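Local coordinates for protein Phi class glutathione transferase GSTF1 (Populus tremula x Populus tremuloides, PDB 4RI6) that probably catalyses the conjugation of glutathione to electrophilic halide-bearing compounds, releasing an S-substituted glutathione and a halide ion, as expected of a detoxifying Phi class glutathione transferase, at residues V16-A21 with A71-I76; I24-P29 with Y75-Y80. All coordinates share one frame; numbering follows the deposited sequence.

Both interactions join the same two helices, 14-25 and 69-79, of the thioredoxin-like N-terminal domain, and their centres lie 8 Å apart. Interaction 1 lies toward the N-terminal half of each helix; interaction 2 takes the C-terminal ends, with the turn that leads from helix 14-25 into strand 30-33. Along the chain the order is 16-21, 24-29, 71-76, 75-80, so the later segments overlap at Y75 and I76. The side chain of R18 in interaction 1 comes within about 4 Å of a bound glutathione, whereas that of I76, shared by both, is about 12 Å from it. Segments 71-76 and 75-80 also touch the second subunit of the dimer.

Interaction 1. Residues V16-A21 with A71-I76; sequences VSRVLA and AICRYI
Helices 14-25 and 69-79 of the thioredoxin-like glutathione-binding domain lie side by side here, and this contact is their seam toward the N-terminal half of each helix. The axes of the two short segments run nearly parallel, 7° apart, with a closest approach of 9.5 Å. V19 and C73 mark the nearest backbone approach, their CA atoms 6.0 Å apart, and no hydrogen bond crosses between the segments.

V19 has the most surface buried in this contact. With CG1 anti to its backbone N (chi1 171°), CG1 and CG2 both touch helix 69-79, and they divide the work. CG1 and CG2 of V19 straddle the CG2 methyl of I72, each 4.0 Å from it, and the two side chains cross at about a right angle. V19 CG1 also looks further along the helix to I76 CD1, at 4.3 Å, while V19 CG2 meets C73 SG.

C73 approaches from the opposite helix with SG anti to its own carbonyl carbon (chi1 -71°). That torsion lays the sulfur against the backbone of helix 14-25, where C73 SG is 3.8 Å from V19 CA and 3.7 Å from R18 O. This is van der Waals contact; R18 O has a hydrogen-bond partner in T22 OG1. The R18 side chain adds its CG, 4.0 Å from C73 SG, then bends at chi3. Its guanidinium is held by S168 through NE and by S69, a glutathione-binding residue, through NH1, which places the arginine beside the bound glutathione.

Helix 164-179 packs on R18 and C73 through F164, tying the seam to the all-helical domain. V19 also touches P57, in the loop before strand 58-60, while helix 203-214 covers S17 and L20.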
ATOM      1  N   VAL A  16      -9.249  -6.942   8.983  1.00 18.13           N
ATOM      2  CA  VAL A  16     -10.696  -7.179   8.952  1.00 19.33           C
ATOM      3  C   VAL A  16     -11.467  -5.926   9.417  1.00 18.56           C
ATOM      4  O   VAL A  16     -12.468  -5.540   8.827  1.00 19.15           O
ATOM      5  CB  VAL A  16     -11.099  -8.392   9.847  1.00 20.20           C
ATOM      6  CG1 VAL A  16     -12.629  -8.539   9.917  1.00 21.38           C
ATOM      7  CG2 VAL A  16     -10.450  -9.693   9.327  1.00 21.55           C
ATOM      8  N   SER A  17     -10.995  -5.305  10.489  1.00 17.73           N
ATOM      9  CA  SER A  17     -11.645  -4.114  11.038  1.00 18.62           C
ATOM     10  C   SER A  17     -11.717  -2.975  10.028  1.00 18.74           C
ATOM     11  O   SER A  17     -12.706  -2.245   9.967  1.00 19.43           O
ATOM     12  CB  SER A  17     -10.910  -3.638  12.304  1.00 18.83           C
ATOM     13  OG  SER A  17     -11.182  -4.507  13.392  1.00 20.03           O
ATOM     14  N   ARG A  18     -10.663  -2.826   9.240  1.00 18.33           N
ATOM     15  CA  ARG A  18     -10.634  -1.838   8.174  1.00 18.20           C
ATOM     16  C   ARG A  18     -11.779  -2.085   7.202  1.00 17.98           C
ATOM     17  O   ARG A  18     -12.492  -1.165   6.815  1.00 18.87           O
ATOM     18  CB  ARG A  18      -9.286  -1.880   7.453  1.00 17.64           C
ATOM     19  CG  ARG A  18      -9.174  -0.911   6.294  1.00 18.45           C
ATOM     20  CD  ARG A  18      -7.802  -0.966   5.599  1.00 19.23           C
ATOM     21  NE  ARG A  18      -6.808  -0.485   6.536  1.00 19.80           N
ATOM     22  CZ  ARG A  18      -5.971  -1.232   7.238  1.00 20.63           C
ATOM     23  NH1 ARG A  18      -5.920  -2.552   7.086  1.00 19.09           N
ATOM     24  NH2 ARG A  18      -5.176  -0.637   8.104  1.00 21.85           N
ATOM     25  N   VAL A  19     -11.976  -3.337   6.821  1.00 18.01           N
ATOM     26  CA  VAL A  19     -13.044  -3.644   5.887  1.00 17.18           C
ATOM     27  C   VAL A  19     -14.426  -3.439   6.521  1.00 18.51           C
ATOM     28  O   VAL A  19     -15.334  -2.889   5.888  1.00 19.13           O
ATOM     29  CB  VAL A  19     -12.895  -5.087   5.346  1.00 18.05           C
ATOM     30  CG1 VAL A  19     -14.106  -5.504   4.540  1.00 18.51           C
ATOM     31  CG2 VAL A  19     -11.652  -5.193   4.497  1.00 18.18           C
ATOM     32  N   LEU A  20     -14.588  -3.878   7.767  1.00 19.49           N
ATOM     33  CA  LEU A  20     -15.870  -3.755   8.444  1.00 19.69           C
ATOM     34  C   LEU A  20     -16.286  -2.309   8.579  1.00 20.18           C
ATOM     35  O   LEU A  20     -17.446  -1.965   8.357  1.00 21.12           O
ATOM     36  CB  LEU A  20     -15.827  -4.409   9.830  1.00 20.17           C
ATOM     37  CG  LEU A  20     -15.649  -5.923   9.857  1.00 22.59           C
ATOM     38  CD1 LEU A  20     -15.609  -6.426  11.282  1.00 22.16           C
ATOM     39  CD2 LEU A  20     -16.788  -6.607   9.123  1.00 24.03           C
ATOM     40  N   ALA A  21     -15.345  -1.452   8.956  1.00 20.91           N
ATOM     41  CA  ALA A  21     -15.655  -0.050   9.121  1.00 21.00           C
ATOM     42  C   ALA A  21     -16.102   0.543   7.788  1.00 20.68           C
ATOM     43  O   ALA A  21     -17.026   1.365   7.748  1.00 22.06           O
ATOM     44  CB  ALA A  21     -14.457   0.700   9.672  1.00 20.69           C
ATOM     45  N   ALA A  71      -7.588  -3.031  -1.008  1.00 17.19           N
ATOM     46  CA  ALA A  71      -8.172  -3.335  -2.320  1.00 17.22           C
ATOM     47  C   ALA A  71      -9.653  -3.651  -2.183  1.00 16.96           C
ATOM     48  O   ALA A  71     -10.489  -3.175  -2.948  1.00 18.21           O
ATOM     49  CB  ALA A  71      -7.431  -4.513  -2.996  1.00 17.56           C
ATOM     50  N   ILE A  72      -9.975  -4.441  -1.175  1.00 17.45           N
ATOM     51  CA  ILE A  72     -11.371  -4.738  -0.881  1.00 17.97           C
ATOM     52  C   ILE A  72     -12.151  -3.436  -0.637  1.00 18.91           C
ATOM     53  O   ILE A  72     -13.259  -3.258  -1.139  1.00 18.32           O
ATOM     54  CB  ILE A  72     -11.483  -5.675   0.340  1.00 18.55           C
ATOM     55  CG1 ILE A  72     -10.885  -7.044  -0.010  1.00 18.54           C
ATOM     56  CG2 ILE A  72     -12.944  -5.835   0.779  1.00 19.58           C
ATOM     57  CD1 ILE A  72     -10.673  -7.956   1.156  1.00 19.09           C
ATOM     58  N   CYS A  73     -11.555  -2.516   0.113  1.00 18.63           N
ATOM     59  CA  CYS A  73     -12.259  -1.292   0.471  1.00 18.46           C
ATOM     60  C   CYS A  73     -12.430  -0.387  -0.738  1.00 18.75           C
ATOM     61  O   CYS A  73     -13.467   0.247  -0.888  1.00 19.05           O
ATOM     62  CB  CYS A  73     -11.523  -0.562   1.589  1.00 17.31           C
ATOM     63  SG  CYS A  73     -11.628  -1.407   3.187  1.00 18.94           S
ATOM     64  N   ARG A  74     -11.432  -0.332  -1.620  1.00 18.93           N
ATOM     65  CA  ARG A  74     -11.596   0.480  -2.813  1.00 19.60           C
ATOM     66  C   ARG A  74     -12.712  -0.085  -3.694  1.00 20.47           C
ATOM     67  O   ARG A  74     -13.479   0.656  -4.285  1.00 21.27           O
ATOM     68  CB  ARG A  74     -10.284   0.589  -3.604  1.00 19.61           C
ATOM     69  CG  ARG A  74      -9.416   1.718  -3.096  1.00 21.30           C
ATOM     70  CD  ARG A  74      -8.235   2.042  -3.988  1.00 24.09           C
ATOM     71  NE  ARG A  74      -7.245   1.005  -3.912  1.00 25.78           N
ATOM     72  CZ  ARG A  74      -6.191   0.996  -3.096  1.00 24.27           C
ATOM     73  NH1 ARG A  74      -5.913   1.984  -2.273  1.00 23.72           N
ATOM     74  NH2 ARG A  74      -5.381  -0.024  -3.127  1.00 24.55           N
ATOM     75  N   TYR A  75     -12.800  -1.402  -3.785  1.00 19.78           N
ATOM     76  CA  TYR A  75     -13.860  -2.021  -4.575  1.00 20.83           C
ATOM     77  C   TYR A  75     -15.225  -1.672  -3.993  1.00 21.33           C
ATOM     78  O   TYR A  75     -16.142  -1.292  -4.714  1.00 21.49           O
ATOM     79  CB  TYR A  75     -13.682  -3.535  -4.625  1.00 21.44           C
ATOM     80  CG  TYR A  75     -14.854  -4.260  -5.229  1.00 22.01           C
ATOM     81  CD1 TYR A  75     -15.113  -4.172  -6.593  1.00 22.69           C
ATOM     82  CD2 TYR A  75     -15.707  -5.028  -4.442  1.00 22.66           C
ATOM     83  CE1 TYR A  75     -16.158  -4.822  -7.154  1.00 23.46           C
ATOM     84  CE2 TYR A  75     -16.773  -5.684  -4.998  1.00 23.19           C
ATOM     85  CZ  TYR A  75     -16.996  -5.571  -6.358  1.00 23.70           C
ATOM     86  OH  TYR A  75     -18.046  -6.227  -6.950  1.00 24.82           O
ATOM     87  N   ILE A  76     -15.345  -1.788  -2.678  1.00 20.97           N
ATOM     88  CA  ILE A  76     -16.594  -1.468  -1.997  1.00 21.54           C
ATOM     89  C   ILE A  76     -16.994  -0.022  -2.294  1.00 22.38           C
ATOM     90  O   ILE A  76     -18.140   0.268  -2.635  1.00 22.67           O
ATOM     91  CB  ILE A  76     -16.454  -1.695  -0.474  1.00 21.55           C
ATOM     92  CG1 ILE A  76     -16.358  -3.185  -0.160  1.00 23.14           C
ATOM     93  CG2 ILE A  76     -17.633  -1.085   0.290  1.00 21.33           C
ATOM     94  CD1 ILE A  76     -15.898  -3.507   1.243  1.00 24.08           C
TER

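Interaction 2. Residues I24-P29 with Y75-Y80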
ATOM      1  N   ILE A  24     -19.641  -0.538   6.862  1.00 22.25           N
ATOM      2  CA  ILE A  24     -20.635   0.146   7.683  1.00 22.29           C
ATOM      3  C   ILE A  24     -20.807   1.604   7.228  1.00 23.05           C
ATOM      4  O   ILE A  24     -21.932   2.082   7.093  1.00 24.22           O
ATOM      5  CB  ILE A  24     -20.255   0.080   9.163  1.00 22.39           C
ATOM      6  CG1 ILE A  24     -20.358  -1.366   9.660  1.00 22.69           C
ATOM      7  CG2 ILE A  24     -21.173   0.971   9.984  1.00 22.74           C
ATOM      8  CD1 ILE A  24     -19.661  -1.631  10.989  1.00 23.55           C
ATOM      9  N   GLU A  25     -19.697   2.291   6.953  1.00 23.34           N
ATOM     10  CA  GLU A  25     -19.757   3.619   6.361  1.00 23.78           C
ATOM     11  C   GLU A  25     -20.532   3.611   5.061  1.00 24.72           C
ATOM     12  O   GLU A  25     -21.276   4.550   4.769  1.00 26.36           O
ATOM     13  CB  GLU A  25     -18.348   4.158   6.108  1.00 24.09           C
ATOM     14  CG  GLU A  25     -17.597   4.576   7.374  1.00 25.44           C
ATOM     15  CD  GLU A  25     -17.999   5.949   7.923  1.00 26.38           C
ATOM     16  OE1 GLU A  25     -18.516   6.794   7.161  1.00 27.40           O
ATOM     17  OE2 GLU A  25     -17.769   6.185   9.129  1.00 25.97           O
ATOM     18  N   LYS A  26     -20.348   2.556   4.267  1.00 24.79           N
ATOM     19  CA  LYS A  26     -21.005   2.489   2.967  1.00 24.72           C
ATOM     20  C   LYS A  26     -22.399   1.881   3.017  1.00 26.72           C
ATOM     21  O   LYS A  26     -23.032   1.743   1.973  1.00 27.07           O
ATOM     22  CB  LYS A  26     -20.139   1.700   1.981  1.00 24.24           C
ATOM     23  CG  LYS A  26     -18.830   2.406   1.687  1.00 23.59           C
ATOM     24  CD  LYS A  26     -19.019   3.802   1.092  1.00 24.23           C
ATOM     25  CE  LYS A  26     -19.882   3.810  -0.163  1.00 24.42           C
ATOM     26  NZ  LYS A  26     -19.960   5.158  -0.805  1.00 24.16           N
ATOM     27  N   ASP A  27     -22.871   1.536   4.218  1.00 28.42           N
ATOM     28  CA  ASP A  27     -24.215   0.992   4.409  1.00 30.04           C
ATOM     29  C   ASP A  27     -24.386  -0.301   3.613  1.00 29.45           C
ATOM     30  O   ASP A  27     -25.444  -0.554   3.060  1.00 30.94           O
ATOM     31  CB  ASP A  27     -25.258   2.045   3.988  1.00 33.36           C
ATOM     32  CG  ASP A  27     -26.681   1.649   4.331  1.00 37.47           C
ATOM     33  OD1 ASP A  27     -26.882   0.891   5.304  1.00 38.40           O
ATOM     34  OD2 ASP A  27     -27.598   2.100   3.600  1.00 38.89           O
ATOM     35  N   VAL A  28     -23.325  -1.099   3.527  1.00 28.40           N
ATOM     36  CA  VAL A  28     -23.380  -2.346   2.780  1.00 29.31           C
ATOM     37  C   VAL A  28     -23.620  -3.505   3.723  1.00 30.12           C
ATOM     38  O   VAL A  28     -22.798  -3.768   4.598  1.00 30.39           O
ATOM     39  CB  VAL A  28     -22.094  -2.588   2.001  1.00 28.88           C
ATOM     40  CG1 VAL A  28     -22.158  -3.921   1.269  1.00 28.92           C
ATOM     41  CG2 VAL A  28     -21.876  -1.452   1.028  1.00 29.18           C
ATOM     42  N   PRO A  29     -24.748  -4.207   3.554  1.00 31.56           N
ATOM     43  CA  PRO A  29     -24.942  -5.363   4.427  1.00 31.48           C
ATOM     44  C   PRO A  29     -23.930  -6.445   4.129  1.00 30.39           C
ATOM     45  O   PRO A  29     -23.505  -6.572   2.985  1.00 30.46           O
ATOM     46  CB  PRO A  29     -26.360  -5.832   4.091  1.00 32.64           C
ATOM     47  CG  PRO A  29     -27.025  -4.648   3.416  1.00 33.35           C
ATOM     48  CD  PRO A  29     -25.903  -3.981   2.671  1.00 32.26           C
ATOM     49  N   TYR A  75     -12.800  -1.402  -3.785  1.00 19.78           N
ATOM     50  CA  TYR A  75     -13.860  -2.021  -4.575  1.00 20.83           C
ATOM     51  C   TYR A  75     -15.225  -1.672  -3.993  1.00 21.33           C
ATOM     52  O   TYR A  75     -16.142  -1.292  -4.714  1.00 21.49           O
ATOM     53  CB  TYR A  75     -13.682  -3.535  -4.625  1.00 21.44           C
ATOM     54  CG  TYR A  75     -14.854  -4.260  -5.229  1.00 22.01           C
ATOM     55  CD1 TYR A  75     -15.113  -4.172  -6.593  1.00 22.69           C
ATOM     56  CD2 TYR A  75     -15.707  -5.028  -4.442  1.00 22.66           C
ATOM     57  CE1 TYR A  75     -16.158  -4.822  -7.154  1.00 23.46           C
ATOM     58  CE2 TYR A  75     -16.773  -5.684  -4.998  1.00 23.19           C
ATOM     59  CZ  TYR A  75     -16.996  -5.571  -6.358  1.00 23.70           C
ATOM     60  OH  TYR A  75     -18.046  -6.227  -6.950  1.00 24.82           O
ATOM     61  N   ILE A  76     -15.345  -1.788  -2.678  1.00 20.97           N
ATOM     62  CA  ILE A  76     -16.594  -1.468  -1.997  1.00 21.54           C
ATOM     63  C   ILE A  76     -16.994  -0.022  -2.294  1.00 22.38           C
ATOM     64  O   ILE A  76     -18.140   0.268  -2.635  1.00 22.67           O
ATOM     65  CB  ILE A  76     -16.454  -1.695  -0.474  1.00 21.55           C
ATOM     66  CG1 ILE A  76     -16.358  -3.185  -0.160  1.00 23.14           C
ATOM     67  CG2 ILE A  76     -17.633  -1.085   0.290  1.00 21.33           C
ATOM     68  CD1 ILE A  76     -15.898  -3.507   1.243  1.00 24.08           C
ATOM     69  N   CYS A  77     -16.039   0.887  -2.178  1.00 22.33           N
ATOM     70  CA  CYS A  77     -16.317   2.292  -2.418  1.00 22.51           C
ATOM     71  C   CYS A  77     -16.702   2.556  -3.885  1.00 23.66           C
ATOM     72  O   CYS A  77     -17.554   3.410  -4.175  1.00 25.41           O
ATOM     73  CB  CYS A  77     -15.110   3.131  -1.988  1.00 22.03           C
ATOM     74  SG  CYS A  77     -14.902   3.225  -0.173  1.00 21.49           S
ATOM     75  N   ASP A  78     -16.110   1.798  -4.799  0.54 24.83           N
ATOM     76  CA  ASP A  78     -16.416   1.926  -6.218  0.54 26.70           C
ATOM     77  C   ASP A  78     -17.806   1.368  -6.543  0.54 25.99           C
ATOM     78  O   ASP A  78     -18.655   2.050  -7.130  0.54 25.85           O
ATOM     79  CB  ASP A  78     -15.347   1.190  -7.030  0.54 29.86           C
ATOM     80  CG  ASP A  78     -15.210   1.711  -8.447  0.54 35.50           C
ATOM     81  OD1 ASP A  78     -16.131   2.388  -8.942  0.54 39.07           O
ATOM     82  OD2 ASP A  78     -14.171   1.413  -9.079  0.54 36.17           O
ATOM     83  N   LYS A  79     -18.029   0.119  -6.152  1.00 25.53           N
ATOM     84  CA  LYS A  79     -19.301  -0.553  -6.412  1.00 26.91           C
ATOM     85  C   LYS A  79     -20.494   0.163  -5.802  1.00 28.25           C
ATOM     86  O   LYS A  79     -21.569   0.219  -6.398  1.00 29.62           O
ATOM     87  CB  LYS A  79     -19.255  -1.980  -5.873  1.00 28.12           C
ATOM     88  CG  LYS A  79     -20.538  -2.762  -6.118  1.00 29.44           C
ATOM     89  CD  LYS A  79     -20.447  -4.185  -5.601  1.00 30.46           C
ATOM     90  CE  LYS A  79     -21.761  -4.914  -5.791  1.00 32.05           C
ATOM     91  NZ  LYS A  79     -21.782  -6.217  -5.062  1.00 33.42           N
ATOM     92  N   TYR A  80     -20.289   0.690  -4.600  1.00 27.93           N
ATOM     93  CA  TYR A  80     -21.361   1.293  -3.828  1.00 26.80           C
ATOM     94  C   TYR A  80     -21.145   2.791  -3.689  1.00 27.24           C
ATOM     95  O   TYR A  80     -21.446   3.375  -2.653  1.00 25.49           O
ATOM     96  CB  TYR A  80     -21.450   0.645  -2.451  1.00 26.80           C
ATOM     97  CG  TYR A  80     -21.726  -0.841  -2.473  1.00 26.21           C
ATOM     98  CD1 TYR A  80     -23.008  -1.324  -2.656  1.00 27.00           C
ATOM     99  CD2 TYR A  80     -20.704  -1.756  -2.279  1.00 26.81           C
ATOM    100  CE1 TYR A  80     -23.269  -2.676  -2.662  1.00 27.53           C
ATOM    101  CE2 TYR A  80     -20.950  -3.122  -2.287  1.00 27.65           C
ATOM    102  CZ  TYR A  80     -22.235  -3.580  -2.477  1.00 28.40           C
ATOM    103  OH  TYR A  80     -22.498  -4.939  -2.483  1.00 30.68           O
TER
HETATM  104  O   HOH W   1     -17.688   5.387  -2.227  1.00 26.00           O
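K26, Y80 and V28 have the most surface buried where helices 14-25 and 69-79 both end. K26 precedes D27, whose positive phi, with two bonds back into the last turn, makes a Schellman motif. The turn carries the chain toward strand 30-33, and the CB atoms of both K26 and V28 point toward 75-80.

The lysine is bent at chi2 and chi3, curling its alkyl part over I76: K26 CG is 3.9 Å from I76 CG2, the two side chains sliding past each other in opposite directions. Its ammonium ends among carbonyl oxygens. K26 NZ hydrogen-bonds to K83 O and N85 O, just beyond the segment, and donates at 2.7 Å to a water, whose own donor bond goes to C77 O. The bond from K26 NZ to Y80 O, 3.0 Å long, is a weak one. Several backbone oxygens thus share one charge and would probably stabilise the protonated lysine.

V28 forms the apolar half. Its CG2 sits over the Y80 ring, 3.6 Å from the centroid and 15° off the normal, a CH-pi contact, while V28 CG1 reaches the phenolic end, 3.8 Å from Y80 CZ. The opposite face carries K79 CG, so the ring is held between V28 and K79, the residue before Y80. K79 NZ, salt-bridged to D61, bonds Y80 OH at 3.0 Å and helps fix the ring's far end. An alanine at Y80 would probably cost V28 its CH-pi partner and K79 NZ its phenolic acceptor, loosening the packing between the helix ends.

Further back along helix 14-25, T22 touches I76 and C77, and L23 touches V28 and I76, continuing the helix seam. Helix 203-214 packs on I24, and the second subunit's I93 packs on D78.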